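Local coordinates for aldehyde dehydrogenase (Anabaena variabilis, PDB 4H7N), which probably oxidises aldehydes to carboxylic acids with NAD+ as the electron acceptor, at residues G79-S82 with I83-E87; L322-E326 with K327-I331. One frame throughout, in Å; residues are numbered along the deposited sequence.

Both contacts are local, each within one continuous run of chain, and they sit at opposite kinds of helix end. Contact 1 covers the loop after helix 67-78 and the first turn of helix 82-106; contact 2 covers the last turn of helix 311-326 and its passage into strand 330-333. Their centres lie about 32 Å apart and they share no element. Contact 1 is partly buried, and a buried arginine, threonine and glutamate carry its polar part. Contact 2 lies at the surface, its centre about 30 Å from that of the chain, where backbone bonds do most of the work and the salt bridge joins a lysine at an exposed position to a partly exposed aspartate.

Contact 1 (G79-S82 with I83-E87); sequences GRLS and ITVLE
Ile83 CG2 lies over one face of the Arg80 guanidinium, 3.6 Å from CZ, while Thr84 and Glu87 meet its edge. Glu87 OE1 stands in the guanidinium plane and accepts hydrogen bonds from both terminal nitrogens, 2.9 Å from Arg80 NH1 and 2.8 Å from Arg80 NH2. This end-on salt bridge converges on one oxygen, met on its anti side, and the carboxylate is turned 79° from the guanidinium. Arg80 NH2 also donates to Thr84 OG1 (2.9 Å), which in turn donates to Arg80 O at 2.8 Å; the hydroxyl thus ties both ends of the arginine to the helix. The bend at chi2 (66°) brings the long chain back to these partners. With an alanine in place of Arg80, Glu87 OE1 would probably lose its positive mate and Thr84 OG1 one donor. Glu87 OE2 is held by backbone nitrogens of Leu140 (weakly) and Thr141, and Arg80 NH1 by Asn261. Leu81 CD1 rests 4.1 Å from Val85 CG2; Leu81 also touches Thr71 and Val75 of helix 67-78, where an apolar side chain fits. The bonds Val85 N to Leu81 O and Leu86 N to Ser82 O each run from the N-H of residue i+4 to the C=O of residue i, the pattern of an opening alpha-helical turn, here that of helix 82-106 in the aldehyde dehydrogenase fold.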
loop_
_atom_site.group_PDB
_atom_site.type_symbol
_atom_site.label_atom_id
_atom_site.label_comp_id
_atom_site.label_asym_id
_atom_site.label_seq_id
_atom_site.Cartn_x
_atom_site.Cartn_y
_atom_site.Cartn_z
ATOM N N GLY A 79 -0.044 19.199 29.278
ATOM C CA GLY A 79 0.374 20.404 29.963
ATOM C C GLY A 79 -0.130 21.727 29.412
ATOM O O GLY A 79 0.365 22.793 29.794
ATOM N N ARG A 80 -1.052 21.681 28.451
ATOM C CA ARG A 80 -1.544 22.891 27.846
ATOM C C ARG A 80 -3.039 22.837 27.614
ATOM O O ARG A 80 -3.615 21.748 27.479
ATOM C CB ARG A 80 -0.776 23.241 26.528
ATOM C CG ARG A 80 -0.425 22.102 25.568
ATOM C CD ARG A 80 -1.612 21.435 24.914
ATOM N NE ARG A 80 -1.167 20.532 23.842
ATOM C CZ ARG A 80 -1.898 19.598 23.250
ATOM N NH1 ARG A 80 -1.355 18.902 22.250
ATOM N NH2 ARG A 80 -3.170 19.352 23.596
ATOM N N LEU A 81 -3.640 24.025 27.552
ATOM C CA LEU A 81 -5.083 24.163 27.370
ATOM C C LEU A 81 -5.538 24.521 25.953
ATOM O O LEU A 81 -6.354 23.811 25.391
ATOM C CB LEU A 81 -5.650 25.188 28.370
ATOM C CG LEU A 81 -7.168 25.402 28.364
ATOM C CD1 LEU A 81 -7.948 24.100 28.492
ATOM C CD2 LEU A 81 -7.571 26.373 29.488
ATOM N N SER A 82 -5.079 25.630 25.376
ATOM C CA SER A 82 -5.727 26.105 24.153
ATOM C C SER A 82 -5.551 25.107 23.008
ATOM O O SER A 82 -6.511 24.834 22.269
ATOM C CB SER A 82 -5.289 27.519 23.798
ATOM O OG SER A 82 -3.893 27.549 23.598
ATOM N N ILE A 83 -4.393 24.467 22.902
ATOM C CA ILE A 83 -4.221 23.405 21.890
ATOM C C ILE A 83 -5.017 22.153 22.288
ATOM O O ILE A 83 -5.466 21.400 21.432
ATOM C CB ILE A 83 -2.728 23.072 21.602
ATOM C CG1 ILE A 83 -1.936 24.291 21.106
ATOM C CG2 ILE A 83 -2.574 21.951 20.616
ATOM C CD1 ILE A 83 -2.706 25.309 20.286
ATOM N N THR A 84 -5.292 21.964 23.569
ATOM C CA THR A 84 -6.203 20.879 23.963
ATOM C C THR A 84 -7.606 21.087 23.417
ATOM O O THR A 84 -8.233 20.155 22.878
ATOM C CB THR A 84 -6.178 20.675 25.496
ATOM O OG1 THR A 84 -4.968 19.996 25.842
ATOM C CG2 THR A 84 -7.307 19.835 25.949
ATOM N N VAL A 85 -8.111 22.299 23.566
ATOM C CA VAL A 85 -9.437 22.639 23.032
ATOM C C VAL A 85 -9.476 22.372 21.510
ATOM O O VAL A 85 -10.399 21.776 20.992
ATOM C CB VAL A 85 -9.811 24.091 23.313
ATOM C CG1 VAL A 85 -11.200 24.394 22.776
ATOM C CG2 VAL A 85 -9.752 24.373 24.819
ATOM N N LEU A 86 -8.443 22.772 20.803
ATOM C CA LEU A 86 -8.407 22.541 19.354
ATOM C C LEU A 86 -8.335 21.079 19.003
ATOM O O LEU A 86 -8.991 20.639 18.051
ATOM C CB LEU A 86 -7.238 23.294 18.710
ATOM C CG LEU A 86 -7.117 24.796 19.036
ATOM C CD1 LEU A 86 -6.087 25.417 18.088
ATOM C CD2 LEU A 86 -8.438 25.581 18.971
ATOM N N GLU A 87 -7.561 20.299 19.758
ATOM C CA GLU A 87 -7.509 18.854 19.483
ATOM C C GLU A 87 -8.871 18.263 19.621
ATOM O O GLU A 87 -9.298 17.450 18.778
ATOM C CB GLU A 87 -6.610 18.107 20.459
ATOM C CG GLU A 87 -5.247 17.814 19.997
ATOM C CD GLU A 87 -4.509 16.816 20.875
ATOM O OE1 GLU A 87 -3.746 17.310 21.713
ATOM O OE2 GLU A 87 -4.634 15.558 20.685
HETATM O O HOH W 1 -2.034 25.728 24.355
#

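Contact 2 (L322-E326 with K327-I331); sequences LDAVE and KGAVI
Ala329 N reaches back to Ala324 O at 2.9 Å, and Gly328 N bonds to Val325 O at 3.0 Å. Both amides approach from above the carbonyl planes, by 40° and 60°, and neither lies on a lone pair, consistent with the chain turning away from the helix. The bonds of Lys327 N to Asp323 O and Ala324 O are both weak. The pair of bonds from Ala329 and Gly328 is a Schellman motif, with Gly328 as its C-prime residue. Its phi of 115° would press a CB against the preceding carbonyl oxygen, which is why glycine fits. Past this turn the chain becomes strand 330-333, an outermost strand of a seven-stranded mixed sheet within this chain; Val330 pairs with Thr352 of the adjacent strand. A water donates to Val325 O and Ala329 O, bridging the helix end and the outgoing chain.

Among the side chains, Lys327 spans the last helical turn. Its chain is extended beyond CG and runs past Asp323 O, delivering NZ to the syn lone pair of Asp323 OD1 at 2.9 Å. A long aliphatic stem with a charged end suits this exposed position, and NZ also bonds to Ser357 O. Asp323 CG is anti to the backbone N, the setting that carries its carboxylate to the lysine; OD2 accepts from Lys359 N. Small residues serve the inner side: Ala324 CB and Ala329 CB meet at 3.8 Å, both beside Met351 of strand 349-352. Farther along, Val325 CG2 touches Ile331 CG1 at 4.0 Å, the two branched side chains crossing at about a right angle.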
loop_
_atom_site.group_PDB
_atom_site.type_symbol
_atom_site.label_atom_id
_atom_site.label_comp_id
_atom_site.label_asym_id
_atom_site.label_seq_id
_atom_site.Cartn_x
_atom_site.Cartn_y
_atom_site.Cartn_z
ATOM N N LEU A 322 22.878 22.821 21.921
ATOM C CA LEU A 322 24.330 22.758 22.206
ATOM C C LEU A 322 25.207 22.421 21.004
ATOM O O LEU A 322 26.239 23.077 20.770
ATOM C CB LEU A 322 24.618 21.761 23.321
ATOM C CG LEU A 322 24.062 22.143 24.696
ATOM C CD1 LEU A 322 24.250 20.974 25.660
ATOM C CD2 LEU A 322 24.689 23.399 25.286
ATOM N N ASP A 323 24.814 21.416 20.227
ATOM C CA ASP A 323 25.579 21.066 18.997
ATOM C C ASP A 323 25.653 22.301 18.076
ATOM O O ASP A 323 26.709 22.619 17.515
ATOM C CB ASP A 323 24.906 19.881 18.282
ATOM C CG ASP A 323 25.437 19.658 16.876
ATOM O OD1 ASP A 323 26.533 19.066 16.728
ATOM O OD2 ASP A 323 24.764 20.050 15.898
ATOM N N ALA A 324 24.515 22.998 17.923
ATOM C CA ALA A 324 24.449 24.212 17.093
ATOM C C ALA A 324 25.409 25.308 17.565
ATOM O O ALA A 324 26.189 25.857 16.770
ATOM C CB ALA A 324 23.024 24.757 17.036
ATOM N N VAL A 325 25.349 25.605 18.857
ATOM C CA VAL A 325 26.217 26.606 19.453
ATOM C C VAL A 325 27.694 26.210 19.321
ATOM O O VAL A 325 28.508 27.005 18.856
ATOM C CB VAL A 325 25.811 26.919 20.910
ATOM C CG1 VAL A 325 26.903 27.729 21.625
ATOM C CG2 VAL A 325 24.483 27.687 20.929
ATOM N N GLU A 326 28.038 24.975 19.665
ATOM C CA GLU A 326 29.393 24.494 19.419
ATOM C C GLU A 326 29.854 24.757 17.972
ATOM O O GLU A 326 31.013 24.998 17.743
ATOM C CB GLU A 326 29.495 22.997 19.764
ATOM C CG GLU A 326 30.720 22.256 19.218
ATOM C CD GLU A 326 32.009 22.605 19.938
ATOM O OE1 GLU A 326 31.980 23.502 20.822
ATOM O OE2 GLU A 326 33.064 21.984 19.624
ATOM N N LYS A 327 28.945 24.693 16.998
ATOM C CA LYS A 327 29.327 24.806 15.596
ATOM C C LYS A 327 29.177 26.222 15.046
ATOM O O LYS A 327 29.298 26.433 13.838
ATOM C CB LYS A 327 28.520 23.791 14.773
ATOM C CG LYS A 327 29.023 22.379 15.002
ATOM C CD LYS A 327 28.171 21.332 14.327
ATOM C CE LYS A 327 28.845 19.966 14.486
ATOM N NZ LYS A 327 27.809 18.935 14.179
ATOM N N GLY A 328 28.880 27.181 15.922
ATOM C CA GLY A 328 28.922 28.584 15.556
ATOM C C GLY A 328 27.579 29.285 15.588
ATOM O O GLY A 328 27.533 30.471 15.331
ATOM N N ALA A 329 26.481 28.589 15.886
ATOM C CA ALA A 329 25.148 29.240 15.791
ATOM C C ALA A 329 25.067 30.436 16.752
ATOM O O ALA A 329 25.756 30.461 17.763
ATOM C CB ALA A 329 24.038 28.250 16.074
ATOM N N VAL A 330 24.266 31.437 16.378
ATOM C CA VAL A 330 23.973 32.614 17.195
ATOM C C VAL A 330 22.525 32.517 17.655
ATOM O O VAL A 330 21.646 32.386 16.831
ATOM C CB VAL A 330 24.134 33.907 16.354
ATOM C CG1 VAL A 330 23.666 35.139 17.124
ATOM C CG2 VAL A 330 25.602 34.081 15.919
ATOM N N ILE A 331 22.282 32.564 18.957
ATOM C CA ILE A 331 20.943 32.483 19.518
ATOM C C ILE A 331 20.461 33.899 19.729
ATOM O O ILE A 331 21.082 34.634 20.480
ATOM C CB ILE A 331 20.944 31.820 20.916
ATOM C CG1 ILE A 331 21.650 30.445 20.888
ATOM C CG2 ILE A 331 19.541 31.769 21.515
ATOM C CD1 ILE A 331 20.856 29.314 20.385
HETATM O O HOH W 2 28.142 29.554 18.774
#